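Local coordinates for coat protein (Sulfolobus turreted icosahedral virus, PDB 2BBD) that probably builds the capsid shell of an archaeal virus as its major coat protein, with a double beta-barrel fold like that of bacterial and eukaryotic viruses, at residues I84-G92 with Y261-I272. Residues are numbered along the deposited sequence; the frame is centred on the assembly and turned at random.
Sequences ILMYYTTKG and YQVAPYSGASAI
Tyr88 reaches from the last turns of helix 79-89 to Tyr266 and Ser270, and its hydroxyl illustrates how one buried phenol can tie a loop to the strand that follows it. The backbone N of Tyr266 donates to Tyr88 OH in a nearly straight bond (165°). Ser270 OG, in the plane of the ring at its edge, shares a hydrogen bond of 2.9 Å with Tyr88 OH, in which either hydroxyl could be the donor. One oxygen thus links the loop at Tyr266 to the start of strand 270-284 at Ser270. Against one face of the Tyr88 ring lies Ile272, whose CD1 comes within 3.5 Å of Tyr88 CG; the ring's edge is turned to the face of Tyr261 in an offset edge-to-face pair.

Tyr266 packs differently. With CG anti to the backbone N (chi1 178°), its ring is carried between Ile84, whose CG1 stands over one face 3.7 Å from the centroid as a CH-pi contact, and Tyr87, whose face meets the edge of Tyr266 in a T-shaped pair with planes at 78°.

In the two-barrel architecture expected of this capsid lineage, the contact joins the helix following strand 72-78 to the connection between helix 250-261 and strand 270-284, the latter an outermost strand of the mixed sheet within this chain.

Tyr87 OH donates to Ala264 O at 2.7 Å from above the carbonyl plane, and Val263 CG2 touches the same phenol. Beyond it the helix closes in a Schellman motif with Lys91 at C-prime, whose CG rests 3.2 Å from Tyr261 O. One water donates to both Tyr88 O and Tyr261 O, bridging the helix end to the end of helix 250-261, while Tyr261 OH is hydrogen-bonded to Asp274 OD1.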
loop_
_atom_site.group_PDB
_atom_site.type_symbol
_atom_site.label_atom_id
_atom_site.label_comp_id
_atom_site.label_asym_id
_atom_site.label_seq_id
_atom_site.Cartn_x
_atom_site.Cartn_y
_atom_site.Cartn_z
ATOM N N ILE A 84 2.326 -5.315 -3.917
ATOM C CA ILE A 84 3.694 -5.661 -3.567
ATOM C C ILE A 84 3.816 -5.634 -2.036
ATOM O O ILE A 84 4.509 -6.464 -1.448
ATOM C CB ILE A 84 4.697 -4.691 -4.249
ATOM C CG1 ILE A 84 4.676 -4.931 -5.761
ATOM C CG2 ILE A 84 6.114 -4.911 -3.713
ATOM C CD1 ILE A 84 5.366 -3.858 -6.581
ATOM N N LEU A 85 3.118 -4.705 -1.387
ATOM C CA LEU A 85 3.158 -4.642 0.068
ATOM C C LEU A 85 2.549 -5.935 0.622
ATOM O O LEU A 85 3.035 -6.490 1.608
ATOM C CB LEU A 85 2.377 -3.428 0.592
ATOM C CG LEU A 85 2.433 -3.215 2.114
ATOM C CD1 LEU A 85 3.868 -2.917 2.535
ATOM C CD2 LEU A 85 1.516 -2.064 2.523
HETATM N N MSE A 86 1.491 -6.426 -0.019
HETATM C CA MSE A 86 0.858 -7.664 0.431
HETATM C C MSE A 86 1.837 -8.834 0.298
HETATM O O MSE A 86 1.935 -9.691 1.172
HETATM C CB MSE A 86 -0.399 -7.959 -0.396
HETATM C CG MSE A 86 -1.517 -6.948 -0.234
HETATM SE SE MSE A 86 -2.063 -6.764 1.624
HETATM C CE MSE A 86 -1.358 -4.987 1.946
ATOM N N TYR A 87 2.550 -8.866 -0.817
ATOM C CA TYR A 87 3.521 -9.918 -1.078
ATOM C C TYR A 87 4.501 -10.027 0.090
ATOM O O TYR A 87 4.725 -11.106 0.625
ATOM C CB TYR A 87 4.280 -9.601 -2.372
ATOM C CG TYR A 87 5.493 -10.464 -2.627
ATOM C CD1 TYR A 87 5.387 -11.681 -3.304
ATOM C CD2 TYR A 87 6.759 -10.047 -2.210
ATOM C CE1 TYR A 87 6.524 -12.458 -3.568
ATOM C CE2 TYR A 87 7.893 -10.815 -2.459
ATOM C CZ TYR A 87 7.774 -12.009 -3.138
ATOM O OH TYR A 87 8.907 -12.731 -3.394
ATOM N N TYR A 88 5.082 -8.901 0.480
ATOM C CA TYR A 88 6.048 -8.889 1.573
ATOM C C TYR A 88 5.463 -9.223 2.948
ATOM O O TYR A 88 6.027 -10.030 3.693
ATOM C CB TYR A 88 6.746 -7.525 1.633
ATOM C CG TYR A 88 7.835 -7.355 0.594
ATOM C CD1 TYR A 88 9.044 -8.029 0.718
ATOM C CD2 TYR A 88 7.655 -6.525 -0.511
ATOM C CE1 TYR A 88 10.057 -7.886 -0.231
ATOM C CE2 TYR A 88 8.663 -6.371 -1.474
ATOM C CZ TYR A 88 9.865 -7.059 -1.324
ATOM O OH TYR A 88 10.879 -6.921 -2.250
ATOM N N THR A 89 4.328 -8.606 3.272
ATOM C CA THR A 89 3.699 -8.809 4.566
ATOM C C THR A 89 3.032 -10.173 4.744
ATOM O O THR A 89 2.601 -10.508 5.845
ATOM C CB THR A 89 2.677 -7.682 4.856
ATOM O OG1 THR A 89 1.665 -7.671 3.845
ATOM C CG2 THR A 89 3.379 -6.335 4.861
ATOM N N THR A 90 2.946 -10.954 3.670
ATOM C CA THR A 90 2.340 -12.283 3.752
ATOM C C THR A 90 3.398 -13.360 3.502
ATOM O O THR A 90 3.070 -14.536 3.343
ATOM C CB THR A 90 1.215 -12.474 2.703
ATOM O OG1 THR A 90 1.763 -12.296 1.394
ATOM C CG2 THR A 90 0.087 -11.475 2.929
ATOM N N LYS A 91 4.663 -12.947 3.466
ATOM C CA LYS A 91 5.777 -13.859 3.220
ATOM C C LYS A 91 5.627 -14.476 1.843
ATOM O O LYS A 91 5.928 -15.650 1.643
ATOM C CB LYS A 91 5.816 -14.961 4.276
ATOM C CG LYS A 91 5.728 -14.427 5.689
ATOM C CD LYS A 91 5.786 -15.533 6.719
ATOM C CE LYS A 91 5.446 -14.980 8.091
ATOM N NZ LYS A 91 5.556 -16.027 9.128
ATOM N N GLY A 92 5.151 -13.665 0.901
ATOM C CA GLY A 92 4.956 -14.115 -0.466
ATOM C C GLY A 92 3.764 -15.028 -0.693
ATOM O O GLY A 92 3.570 -15.491 -1.809
ATOM N N TYR A 261 10.703 -10.313 6.496
ATOM C CA TYR A 261 9.470 -10.868 5.931
ATOM C C TYR A 261 9.520 -12.329 5.544
ATOM O O TYR A 261 8.518 -12.892 5.097
ATOM C CB TYR A 261 9.058 -10.032 4.726
ATOM C CG TYR A 261 8.850 -8.598 5.102
ATOM C CD1 TYR A 261 7.728 -8.213 5.830
ATOM C CD2 TYR A 261 9.809 -7.632 4.806
ATOM C CE1 TYR A 261 7.559 -6.906 6.260
ATOM C CE2 TYR A 261 9.654 -6.315 5.234
ATOM C CZ TYR A 261 8.522 -5.963 5.965
ATOM O OH TYR A 261 8.362 -4.676 6.413
ATOM N N GLN A 262 10.694 -12.933 5.699
ATOM C CA GLN A 262 10.892 -14.338 5.396
ATOM C C GLN A 262 10.439 -14.705 3.994
ATOM O O GLN A 262 9.718 -15.682 3.784
ATOM C CB GLN A 262 10.170 -15.171 6.450
ATOM C CG GLN A 262 10.546 -14.717 7.857
ATOM C CD GLN A 262 9.564 -15.167 8.925
ATOM O OE1 GLN A 262 9.504 -14.582 10.009
ATOM N NE2 GLN A 262 8.795 -16.213 8.629
ATOM N N VAL A 263 10.882 -13.914 3.028
ATOM C CA VAL A 263 10.542 -14.149 1.638
ATOM C C VAL A 263 11.543 -13.401 0.762
ATOM O O VAL A 263 12.069 -12.357 1.154
ATOM C CB VAL A 263 9.087 -13.668 1.329
ATOM C CG1 VAL A 263 9.004 -12.162 1.425
ATOM C CG2 VAL A 263 8.657 -14.147 -0.042
ATOM N N ALA A 264 11.821 -13.957 -0.412
ATOM C CA ALA A 264 12.744 -13.343 -1.350
ATOM C C ALA A 264 12.089 -12.072 -1.897
ATOM O O ALA A 264 10.877 -11.886 -1.758
ATOM C CB ALA A 264 13.054 -14.313 -2.486
ATOM N N PRO A 265 12.877 -11.187 -2.531
ATOM C CA PRO A 265 12.378 -9.926 -3.101
ATOM C C PRO A 265 11.303 -10.127 -4.167
ATOM O O PRO A 265 11.358 -11.082 -4.938
ATOM C CB PRO A 265 13.634 -9.287 -3.705
ATOM C CG PRO A 265 14.761 -9.909 -2.931
ATOM C CD PRO A 265 14.318 -11.342 -2.796
ATOM N N TYR A 266 10.334 -9.217 -4.210
ATOM C CA TYR A 266 9.271 -9.279 -5.210
ATOM C C TYR A 266 9.936 -9.221 -6.591
ATOM O O TYR A 266 9.498 -9.867 -7.543
ATOM C CB TYR A 266 8.315 -8.101 -5.022
ATOM C CG TYR A 266 7.218 -8.066 -6.038
ATOM C CD1 TYR A 266 6.128 -8.937 -5.953
ATOM C CD2 TYR A 266 7.278 -7.177 -7.111
ATOM C CE1 TYR A 266 5.125 -8.916 -6.918
ATOM C CE2 TYR A 266 6.282 -7.152 -8.075
ATOM C CZ TYR A 266 5.209 -8.020 -7.972
ATOM O OH TYR A 266 4.227 -7.971 -8.930
ATOM N N SER A 267 10.994 -8.422 -6.690
ATOM C CA SER A 267 11.786 -8.317 -7.909
ATOM C C SER A 267 13.091 -7.650 -7.509
ATOM O O SER A 267 13.268 -7.270 -6.350
ATOM C CB SER A 267 11.091 -7.490 -8.995
ATOM O OG SER A 267 11.129 -6.106 -8.697
ATOM N N GLY A 268 14.006 -7.508 -8.455
ATOM C CA GLY A 268 15.261 -6.866 -8.132
ATOM C C GLY A 268 15.104 -5.366 -7.971
ATOM O O GLY A 268 16.056 -4.688 -7.611
ATOM N N ALA A 269 13.909 -4.831 -8.214
ATOM C CA ALA A 269 13.724 -3.383 -8.108
ATOM C C ALA A 269 12.781 -2.920 -7.013
ATOM O O ALA A 269 12.309 -1.779 -7.042
ATOM C CB ALA A 269 13.269 -2.819 -9.458
ATOM N N SER A 270 12.520 -3.789 -6.041
ATOM C CA SER A 270 11.616 -3.449 -4.947
ATOM C C SER A 270 12.252 -3.722 -3.589
ATOM O O SER A 270 12.937 -4.727 -3.414
ATOM C CB SER A 270 10.330 -4.272 -5.054
ATOM O OG SER A 270 10.595 -5.651 -4.832
ATOM N N ALA A 271 12.005 -2.830 -2.634
ATOM C CA ALA A 271 12.526 -2.997 -1.280
ATOM C C ALA A 271 11.716 -2.205 -0.253
ATOM O O ALA A 271 11.081 -1.197 -0.573
ATOM C CB ALA A 271 14.010 -2.585 -1.223
ATOM N N ILE A 272 11.729 -2.680 0.987
ATOM C CA ILE A 272 11.020 -2.011 2.064
ATOM C C ILE A 272 11.975 -1.494 3.134
ATOM O O ILE A 272 12.906 -2.190 3.548
ATOM C CB ILE A 272 10.017 -2.948 2.739
ATOM C CG1 ILE A 272 8.868 -3.271 1.766
ATOM C CG2 ILE A 272 9.504 -2.305 4.018
ATOM C CD1 ILE A 272 7.895 -4.320 2.273
HETATM O O HOH W 1 6.078 -11.446 5.914
#